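Local coordinates for protein beta-galactosidase (Geobacillus stearothermophilus, PDB 4OIF) that probably hydrolyses terminal non-reducing beta-D-galactose residues of beta-D-galactosides, working as a zinc-containing homotrimer of glycoside hydrolase family 42, at residues Val413-Asp418 with Ile472-Tyr477; Leu442-Arg447 with Leu598-His603. All blocks are in the same frame, centred on the assembly; numbering follows the deposited sequence.

In the fold
Both contacts lie in the trimerisation domain, whose central mixed sheet begins with parallel strands 456-459, 413-416, 470-473 and 496-500. Contact 1 is the seam between strands 413-416 and 470-473; contact 2 joins helix 438-451, which covers the Ile415 and Ile472 face, to the start of helix 600-613. Along the chain the segments alternate: 413-418, 442-447, 472-477, 598-603. Their centres are about 13 Å apart, and helix 438-451 connects them directly: it touches the strands of contact 1 with Leu442 and Tyr446, which lie on Ile415, and helix 600-613 with Gln444, His445 and Arg447.

Contact 1: residues Val413-Asp418 with Ile472-Tyr477; sequences VAILYD and IAPMLY
Two neighbouring parallel strands, 413-416 and 470-473, meet here in the central sheet of the trimerisation domain. The backbone comes first: Ile472 sits beside Ile415 and reaches both of that residue's neighbours. Ile472 N donates to Ala414 O at 2.8 Å, nearly straight (161°) and in the carbonyl plane. Leu416 N in turn donates to Ile472 O, also at 2.8 Å, but from above the carbonyl plane. The same oxygen takes a CA-H...O contact from Ile415 CA at 3.3 Å, so an N-H bond and a weaker CA-H contact converge on it.

Apolar side chains pack on both faces. Ile415 and Ile472 run side by side, each with CG1 anti to the carbonyl carbon, under the cover of helix 438-451. Leu416, with CG anti to the backbone N (chi1 175°), sends CD2 to Ala473 CB at 3.9 Å and to Leu476 CD2 at 4.1 Å, crossing Leu476 obliquely; Met499 of strand 496-500 packs on Ala473 and Leu476.

Beyond the Leu416 N to Ile472 O bond no direct backbone bond joins the two segments; a water bridges them, donating to Leu416 O (2.8 Å) and to Pro474 O (2.7 Å). Asp418 caps the following helix through OD2 to Asn421 N, while its OD1 pairs with Lys461.

The direct hydrogen bonds between the two segments are thus all backbone to backbone, and the side chains add hydrocarbon contact: the chemistry of a buried parallel sheet, with water replacing the ladder where it opens.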
ATOM      1  N   VAL A 413     -21.245  -7.218 -36.230  1.00  9.83           N
ATOM      2  CA  VAL A 413     -20.875  -6.175 -35.289  1.00 16.89           C
ATOM      3  C   VAL A 413     -19.462  -6.402 -34.792  1.00 16.46           C
ATOM      4  O   VAL A 413     -19.089  -7.510 -34.391  1.00 10.42           O
ATOM      5  CB  VAL A 413     -21.840  -6.110 -34.080  1.00 12.53           C
ATOM      6  CG1 VAL A 413     -21.482  -4.948 -33.181  1.00  7.35           C
ATOM      7  CG2 VAL A 413     -23.272  -5.969 -34.562  1.00 10.90           C
ATOM      8  N   ALA A 414     -18.678  -5.331 -34.829  1.00 13.68           N
ATOM      9  CA  ALA A 414     -17.308  -5.383 -34.380  1.00 10.08           C
ATOM     10  C   ALA A 414     -17.063  -4.325 -33.312  1.00 11.73           C
ATOM     11  O   ALA A 414     -17.578  -3.217 -33.410  1.00  6.98           O
ATOM     12  CB  ALA A 414     -16.362  -5.194 -35.558  1.00 11.34           C
ATOM     13  N   ILE A 415     -16.295  -4.690 -32.286  1.00  9.92           N
ATOM     14  CA  ILE A 415     -15.753  -3.734 -31.324  1.00  7.53           C
ATOM     15  C   ILE A 415     -14.222  -3.649 -31.489  1.00  8.89           C
ATOM     16  O   ILE A 415     -13.519  -4.645 -31.391  1.00 10.54           O
ATOM     17  CB  ILE A 415     -16.100  -4.127 -29.882  1.00 10.06           C
ATOM     18  CG1 ILE A 415     -17.613  -4.128 -29.681  1.00  8.72           C
ATOM     19  CG2 ILE A 415     -15.395  -3.197 -28.885  1.00  8.66           C
ATOM     20  CD1 ILE A 415     -18.048  -4.463 -28.255  1.00  5.64           C
ATOM     21  N   LEU A 416     -13.709  -2.460 -31.757  1.00  6.97           N
ATOM     22  CA  LEU A 416     -12.293  -2.290 -32.010  1.00  8.66           C
ATOM     23  C   LEU A 416     -11.531  -2.067 -30.700  1.00 13.50           C
ATOM     24  O   LEU A 416     -11.864  -1.186 -29.908  1.00  7.20           O
ATOM     25  CB  LEU A 416     -12.071  -1.131 -32.986  1.00  5.13           C
ATOM     26  CG  LEU A 416     -10.647  -0.681 -33.312  1.00  6.35           C
ATOM     27  CD1 LEU A 416      -9.859  -1.784 -33.946  1.00  7.31           C
ATOM     28  CD2 LEU A 416     -10.686   0.546 -34.225  1.00 10.34           C
ATOM     29  N   TYR A 417     -10.528  -2.911 -30.484  1.00 11.08           N
ATOM     30  CA  TYR A 417      -9.644  -2.839 -29.339  1.00  6.25           C
ATOM     31  C   TYR A 417      -8.204  -2.681 -29.835  1.00 12.97           C
ATOM     32  O   TYR A 417      -7.843  -3.234 -30.871  1.00  5.81           O
ATOM     33  CB  TYR A 417      -9.783  -4.094 -28.486  1.00 12.80           C
ATOM     34  CG  TYR A 417      -8.765  -4.205 -27.378  1.00 15.18           C
ATOM     35  CD1 TYR A 417      -8.876  -3.423 -26.237  1.00 14.58           C
ATOM     36  CD2 TYR A 417      -7.702  -5.103 -27.461  1.00 16.31           C
ATOM     37  CE1 TYR A 417      -7.961  -3.525 -25.204  1.00 18.35           C
ATOM     38  CE2 TYR A 417      -6.773  -5.208 -26.434  1.00 14.23           C
ATOM     39  CZ  TYR A 417      -6.914  -4.412 -25.302  1.00 18.77           C
ATOM     40  OH  TYR A 417      -6.013  -4.476 -24.258  1.00 16.06           O
ATOM     41  N   ASP A 418      -7.389  -1.923 -29.106  1.00 12.14           N
ATOM     42  CA  ASP A 418      -5.995  -1.717 -29.490  1.00 12.26           C
ATOM     43  C   ASP A 418      -5.079  -1.748 -28.255  1.00 11.94           C
ATOM     44  O   ASP A 418      -5.250  -0.961 -27.311  1.00 10.68           O
ATOM     45  CB  ASP A 418      -5.851  -0.398 -30.253  1.00 11.57           C
ATOM     46  CG  ASP A 418      -4.490  -0.234 -30.895  1.00  8.87           C
ATOM     47  OD1 ASP A 418      -4.259  -0.829 -31.960  1.00 15.28           O
ATOM     48  OD2 ASP A 418      -3.653   0.507 -30.350  1.00 15.15           O
ATOM     49  N   ILE A 472     -17.678  -0.386 -33.519  1.00  9.52           N
ATOM     50  CA  ILE A 472     -17.676   0.361 -32.274  1.00  7.23           C
ATOM     51  C   ILE A 472     -16.241   0.523 -31.764  1.00 11.11           C
ATOM     52  O   ILE A 472     -15.599  -0.447 -31.383  1.00 10.89           O
ATOM     53  CB  ILE A 472     -18.559  -0.354 -31.219  1.00  8.65           C
ATOM     54  CG1 ILE A 472     -20.005  -0.425 -31.717  1.00  9.36           C
ATOM     55  CG2 ILE A 472     -18.474   0.326 -29.849  1.00  5.71           C
ATOM     56  CD1 ILE A 472     -20.899  -1.344 -30.906  1.00 10.23           C
ATOM     57  N   ALA A 473     -15.738   1.751 -31.770  1.00 11.95           N
ATOM     58  CA  ALA A 473     -14.364   2.030 -31.346  1.00  8.89           C
ATOM     59  C   ALA A 473     -14.313   3.057 -30.214  1.00  9.24           C
ATOM     60  O   ALA A 473     -14.041   4.230 -30.449  1.00 13.65           O
ATOM     61  CB  ALA A 473     -13.544   2.522 -32.527  1.00  5.99           C
ATOM     62  N   PRO A 474     -14.571   2.620 -28.977  1.00  7.29           N
ATOM     63  CA  PRO A 474     -14.621   3.558 -27.849  1.00  6.23           C
ATOM     64  C   PRO A 474     -13.232   3.953 -27.336  1.00 10.72           C
ATOM     65  O   PRO A 474     -12.311   3.120 -27.354  1.00  5.64           O
ATOM     66  CB  PRO A 474     -15.380   2.775 -26.772  1.00  3.79           C
ATOM     67  CG  PRO A 474     -15.884   1.539 -27.442  1.00 11.81           C
ATOM     68  CD  PRO A 474     -14.977   1.266 -28.587  1.00  6.01           C
ATOM     69  N   MET A 475     -13.100   5.196 -26.867  1.00  7.06           N
ATOM     70  CA  MET A 475     -11.857   5.669 -26.247  1.00 12.24           C
ATOM     71  C   MET A 475     -10.613   5.284 -27.046  1.00 11.03           C
ATOM     72  O   MET A 475      -9.660   4.727 -26.497  1.00  5.80           O
ATOM     73  CB  MET A 475     -11.724   5.121 -24.828  1.00  4.12           C
ATOM     74  CG  MET A 475     -12.876   5.480 -23.937  1.00  7.25           C
ATOM     75  SD  MET A 475     -12.642   4.851 -22.266  1.00 13.63           S
ATOM     76  CE  MET A 475     -11.265   5.880 -21.773  1.00  9.07           C
ATOM     77  N   LEU A 476     -10.648   5.547 -28.348  1.00 12.52           N
ATOM     78  CA  LEU A 476      -9.514   5.245 -29.206  1.00  8.78           C
ATOM     79  C   LEU A 476      -8.543   6.410 -29.138  1.00  9.10           C
ATOM     80  O   LEU A 476      -8.267   7.057 -30.150  1.00  6.68           O
ATOM     81  CB  LEU A 476      -9.966   4.989 -30.640  1.00  6.41           C
ATOM     82  CG  LEU A 476      -8.898   4.337 -31.526  1.00  8.95           C
ATOM     83  CD1 LEU A 476      -8.486   2.985 -30.969  1.00  5.36           C
ATOM     84  CD2 LEU A 476      -9.401   4.210 -32.951  1.00  6.09           C
ATOM     85  N   TYR A 477      -8.058   6.663 -27.923  1.00  9.52           N
ATOM     86  CA  TYR A 477      -7.182   7.783 -27.585  1.00  6.79           C
ATOM     87  C   TYR A 477      -5.994   7.884 -28.529  1.00  5.09           C
ATOM     88  O   TYR A 477      -5.739   8.933 -29.101  1.00  5.66           O
ATOM     89  CB  TYR A 477      -6.740   7.622 -26.129  1.00  9.84           C
ATOM     90  CG  TYR A 477      -5.480   8.334 -25.687  1.00 10.44           C
ATOM     91  CD1 TYR A 477      -5.519   9.649 -25.234  1.00  9.22           C
ATOM     92  CD2 TYR A 477      -4.257   7.664 -25.651  1.00 10.08           C
ATOM     93  CE1 TYR A 477      -4.368  10.296 -24.800  1.00  4.00           C
ATOM     94  CE2 TYR A 477      -3.103   8.299 -25.213  1.00  5.42           C
ATOM     95  CZ  TYR A 477      -3.167   9.617 -24.791  1.00  5.51           C
ATOM     96  OH  TYR A 477      -2.024  10.262 -24.369  1.00  9.04           O
TER
HETATM   97  O   HOH W   1     -11.029   1.273 -28.864  1.00  7.06           O

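Contact 2: residues Leu442-Arg447 with Leu598-His603; sequences LVQHYR and LEDQFH
Helix 438-451 meets the first turn of helix 600-613 beside the central sheet of the trimerisation domain, a helix-to-helix contact made mostly by polar side chains. His603, Asp600 and Gln444 carry much of it.

His603 has the most surface buried. Its CG stands anti to the carbonyl carbon (chi1 -59°), and the ring turns an edge toward the face of His445 in a T-shaped pair, tilted to 50° between planes with centroids 4.5 Å apart. His603 CD2 lies over the His445 face, toward the rim. The strongest polar partner of His445 is Tyr607, one turn on from His603, whose OH hydrogen-bonds His445 ND1.

Asp600, second in buried surface, reaches across to Arg447, whose chain bends at chi3. Asp600 OD1 makes a salt bridge with Arg447 NE at 3.0 Å, while OD2 lies over one face of the guanidinium; the carboxylate plane is inclined 47° to it, so the pair is not a flat two-pronged one. Asp298 OD1 forms a second salt bridge, to Arg447 NH1.

Gln444 bends at chi2 to bring OE1 into the guanidinium plane, where Arg447 NH2 donates to a lone pair of Gln444 OE1 at 3.3 Å. This leaves Gln444 OE1 only 3.1 Å from Asp600 OD1, two acceptors side by side, a closeness that the positive charge of Arg447 is likely to make tolerable. An alanine in place of Arg447 would probably loosen the helix pair, losing the salt bridge and leaving those two oxygens facing each other without their shared cation.

One water bridges the two helices at the edge of the Arg447 guanidinium: it donates to Gln444 O and Asp600 OD1, each at 2.8 Å, and hydrogen-bonds His603 ND1 at 3.1 Å.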
ATOM      1  N   LEU A 442     -15.081  -0.844 -23.107  1.00 11.04           N
ATOM      2  CA  LEU A 442     -15.449  -1.696 -24.235  1.00  9.48           C
ATOM      3  C   LEU A 442     -16.518  -2.725 -23.833  1.00 15.18           C
ATOM      4  O   LEU A 442     -17.532  -2.867 -24.527  1.00 10.60           O
ATOM      5  CB  LEU A 442     -14.236  -2.401 -24.800  1.00  8.99           C
ATOM      6  CG  LEU A 442     -13.543  -1.613 -25.897  1.00 11.20           C
ATOM      7  CD1 LEU A 442     -13.010  -0.297 -25.359  1.00  4.90           C
ATOM      8  CD2 LEU A 442     -12.426  -2.465 -26.467  1.00  8.87           C
ATOM      9  N   VAL A 443     -16.315  -3.405 -22.701  1.00 11.02           N
ATOM     10  CA  VAL A 443     -17.318  -4.362 -22.227  1.00  8.46           C
ATOM     11  C   VAL A 443     -18.697  -3.693 -22.017  1.00  6.72           C
ATOM     12  O   VAL A 443     -19.745  -4.300 -22.272  1.00  4.78           O
ATOM     13  CB  VAL A 443     -16.851  -5.051 -20.930  1.00  5.78           C
ATOM     14  CG1 VAL A 443     -17.900  -6.010 -20.422  1.00  5.07           C
ATOM     15  CG2 VAL A 443     -15.568  -5.792 -21.177  1.00 11.34           C
ATOM     16  N   GLN A 444     -18.695  -2.438 -21.580  1.00  9.87           N
ATOM     17  CA  GLN A 444     -19.946  -1.687 -21.454  1.00 12.62           C
ATOM     18  C   GLN A 444     -20.630  -1.555 -22.803  1.00 16.54           C
ATOM     19  O   GLN A 444     -21.863  -1.593 -22.895  1.00 13.52           O
ATOM     20  CB  GLN A 444     -19.722  -0.291 -20.869  1.00  8.92           C
ATOM     21  CG  GLN A 444     -19.352  -0.296 -19.413  1.00 15.33           C
ATOM     22  CD  GLN A 444     -19.915  -1.508 -18.713  1.00 32.24           C
ATOM     23  OE1 GLN A 444     -21.135  -1.628 -18.532  1.00 31.31           O
ATOM     24  NE2 GLN A 444     -19.032  -2.433 -18.327  1.00 26.93           N
ATOM     25  N   HIS A 445     -19.843  -1.395 -23.859  1.00 11.36           N
ATOM     26  CA  HIS A 445     -20.490  -1.259 -25.163  1.00 12.53           C
ATOM     27  C   HIS A 445     -20.906  -2.615 -25.752  1.00 15.62           C
ATOM     28  O   HIS A 445     -21.859  -2.711 -26.525  1.00 14.69           O
ATOM     29  CB  HIS A 445     -19.582  -0.468 -26.093  1.00  8.15           C
ATOM     30  CG  HIS A 445     -19.510   0.980 -25.720  1.00 14.11           C
ATOM     31  ND1 HIS A 445     -20.156   1.967 -26.432  1.00  5.81           N
ATOM     32  CD2 HIS A 445     -18.941   1.594 -24.653  1.00  8.31           C
ATOM     33  CE1 HIS A 445     -19.949   3.132 -25.846  1.00  7.53           C
ATOM     34  NE2 HIS A 445     -19.215   2.934 -24.765  1.00  6.53           N
ATOM     35  N   TYR A 446     -20.220  -3.661 -25.329  1.00  7.57           N
ATOM     36  CA  TYR A 446     -20.582  -5.025 -25.665  1.00  9.37           C
ATOM     37  C   TYR A 446     -21.914  -5.427 -25.031  1.00 11.54           C
ATOM     38  O   TYR A 446     -22.700  -6.166 -25.630  1.00  8.23           O
ATOM     39  CB  TYR A 446     -19.455  -5.935 -25.193  1.00 10.58           C
ATOM     40  CG  TYR A 446     -19.565  -7.425 -25.423  1.00  9.08           C
ATOM     41  CD1 TYR A 446     -19.280  -7.976 -26.662  1.00  7.35           C
ATOM     42  CD2 TYR A 446     -19.835  -8.290 -24.364  1.00  8.31           C
ATOM     43  CE1 TYR A 446     -19.317  -9.347 -26.863  1.00  4.84           C
ATOM     44  CE2 TYR A 446     -19.867  -9.668 -24.548  1.00  8.45           C
ATOM     45  CZ  TYR A 446     -19.605 -10.194 -25.805  1.00 13.16           C
ATOM     46  OH  TYR A 446     -19.636 -11.568 -26.008  1.00  8.12           O
ATOM     47  N   ARG A 447     -22.157  -4.928 -23.816  1.00 12.76           N
ATOM     48  CA  ARG A 447     -23.277  -5.385 -22.992  1.00 10.83           C
ATOM     49  C   ARG A 447     -24.639  -5.511 -23.718  1.00 13.28           C
ATOM     50  O   ARG A 447     -25.268  -6.558 -23.638  1.00 10.16           O
ATOM     51  CB  ARG A 447     -23.439  -4.480 -21.760  1.00  9.13           C
ATOM     52  CG  ARG A 447     -24.650  -4.858 -20.904  1.00  7.86           C
ATOM     53  CD  ARG A 447     -24.975  -3.808 -19.869  1.00  9.43           C
ATOM     54  NE  ARG A 447     -23.859  -3.618 -18.953  1.00 18.04           N
ATOM     55  CZ  ARG A 447     -23.589  -4.440 -17.943  1.00 27.06           C
ATOM     56  NH1 ARG A 447     -24.362  -5.499 -17.725  1.00 24.52           N
ATOM     57  NH2 ARG A 447     -22.552  -4.206 -17.149  1.00 37.74           N
ATOM     58  N   LEU A 598     -22.119   7.025 -19.942  1.00  9.75           N
ATOM     59  CA  LEU A 598     -23.506   7.008 -19.519  1.00 10.60           C
ATOM     60  C   LEU A 598     -23.898   5.632 -18.993  1.00  8.96           C
ATOM     61  O   LEU A 598     -23.306   4.624 -19.380  1.00  8.80           O
ATOM     62  CB  LEU A 598     -24.399   7.437 -20.690  1.00 11.31           C
ATOM     63  CG  LEU A 598     -24.085   8.836 -21.252  1.00  7.86           C
ATOM     64  CD1 LEU A 598     -24.967   9.163 -22.429  1.00  9.97           C
ATOM     65  CD2 LEU A 598     -24.257   9.888 -20.194  1.00 10.08           C
ATOM     66  N   GLU A 599     -24.879   5.601 -18.096  1.00 10.04           N
ATOM     67  CA  GLU A 599     -25.398   4.351 -17.532  1.00  9.55           C
ATOM     68  C   GLU A 599     -25.784   3.306 -18.586  1.00  7.11           C
ATOM     69  O   GLU A 599     -25.955   3.624 -19.764  1.00  9.24           O
ATOM     70  CB  GLU A 599     -26.609   4.648 -16.663  1.00  6.27           C
ATOM     71  CG  GLU A 599     -27.708   5.386 -17.414  1.00 15.83           C
ATOM     72  CD  GLU A 599     -28.963   5.537 -16.583  1.00 16.11           C
ATOM     73  OE1 GLU A 599     -29.392   6.690 -16.354  1.00 10.51           O
ATOM     74  OE2 GLU A 599     -29.515   4.501 -16.159  1.00 13.56           O
ATOM     75  N   ASP A 600     -25.917   2.059 -18.144  1.00 10.70           N
ATOM     76  CA  ASP A 600     -26.226   0.918 -19.014  1.00 12.39           C
ATOM     77  C   ASP A 600     -27.424   1.122 -19.946  1.00  9.42           C
ATOM     78  O   ASP A 600     -27.396   0.755 -21.135  1.00  8.29           O
ATOM     79  CB  ASP A 600     -26.485  -0.312 -18.153  1.00  9.21           C
ATOM     80  CG  ASP A 600     -25.218  -0.896 -17.567  1.00 12.92           C
ATOM     81  OD1 ASP A 600     -24.131  -0.730 -18.163  1.00 24.69           O
ATOM     82  OD2 ASP A 600     -25.318  -1.555 -16.514  1.00 21.56           O
ATOM     83  N   GLN A 601     -28.478   1.703 -19.393  1.00  6.99           N
ATOM     84  CA  GLN A 601     -29.726   1.846 -20.113  1.00  7.74           C
ATOM     85  C   GLN A 601     -29.517   2.681 -21.361  1.00  9.48           C
ATOM     86  O   GLN A 601     -30.161   2.439 -22.388  1.00  7.15           O
ATOM     87  CB  GLN A 601     -30.807   2.473 -19.222  1.00 19.70           C
ATOM     88  CG  GLN A 601     -32.210   2.339 -19.792  1.00 18.19           C
ATOM     89  CD  GLN A 601     -32.557   0.888 -20.095  1.00 30.06           C
ATOM     90  OE1 GLN A 601     -32.269  -0.008 -19.297  1.00 22.18           O
ATOM     91  NE2 GLN A 601     -33.150   0.646 -21.265  1.00 17.06           N
ATOM     92  N   PHE A 602     -28.607   3.652 -21.288  1.00 11.78           N
ATOM     93  CA  PHE A 602     -28.329   4.469 -22.467  1.00 10.09           C
ATOM     94  C   PHE A 602     -27.834   3.610 -23.604  1.00  9.77           C
ATOM     95  O   PHE A 602     -28.338   3.714 -24.715  1.00 13.33           O
ATOM     96  CB  PHE A 602     -27.298   5.569 -22.218  1.00  7.48           C
ATOM     97  CG  PHE A 602     -26.894   6.285 -23.488  1.00  9.58           C
ATOM     98  CD1 PHE A 602     -27.703   7.269 -24.030  1.00 12.74           C
ATOM     99  CD2 PHE A 602     -25.741   5.944 -24.160  1.00  7.14           C
ATOM    100  CE1 PHE A 602     -27.349   7.911 -25.207  1.00 13.49           C
ATOM    101  CE2 PHE A 602     -25.390   6.588 -25.338  1.00 10.56           C
ATOM    102  CZ  PHE A 602     -26.195   7.568 -25.858  1.00  8.46           C
ATOM    103  N   HIS A 603     -26.840   2.772 -23.330  1.00  7.79           N
ATOM    104  CA  HIS A 603     -26.285   1.927 -24.375  1.00  9.42           C
ATOM    105  C   HIS A 603     -27.339   0.954 -24.875  1.00 10.86           C
ATOM    106  O   HIS A 603     -27.423   0.685 -26.080  1.00 11.19           O
ATOM    107  CB  HIS A 603     -25.043   1.192 -23.871  1.00  5.93           C
ATOM    108  CG  HIS A 603     -23.963   2.120 -23.414  1.00 10.59           C
ATOM    109  ND1 HIS A 603     -23.496   2.138 -22.121  1.00 13.94           N
ATOM    110  CD2 HIS A 603     -23.296   3.099 -24.069  1.00 15.13           C
ATOM    111  CE1 HIS A 603     -22.575   3.080 -22.001  1.00  9.47           C
ATOM    112  NE2 HIS A 603     -22.432   3.676 -23.170  1.00 11.52           N
TER
HETATM  113  O   HOH W   2     -23.679  -0.739 -20.970  1.00 15.59           O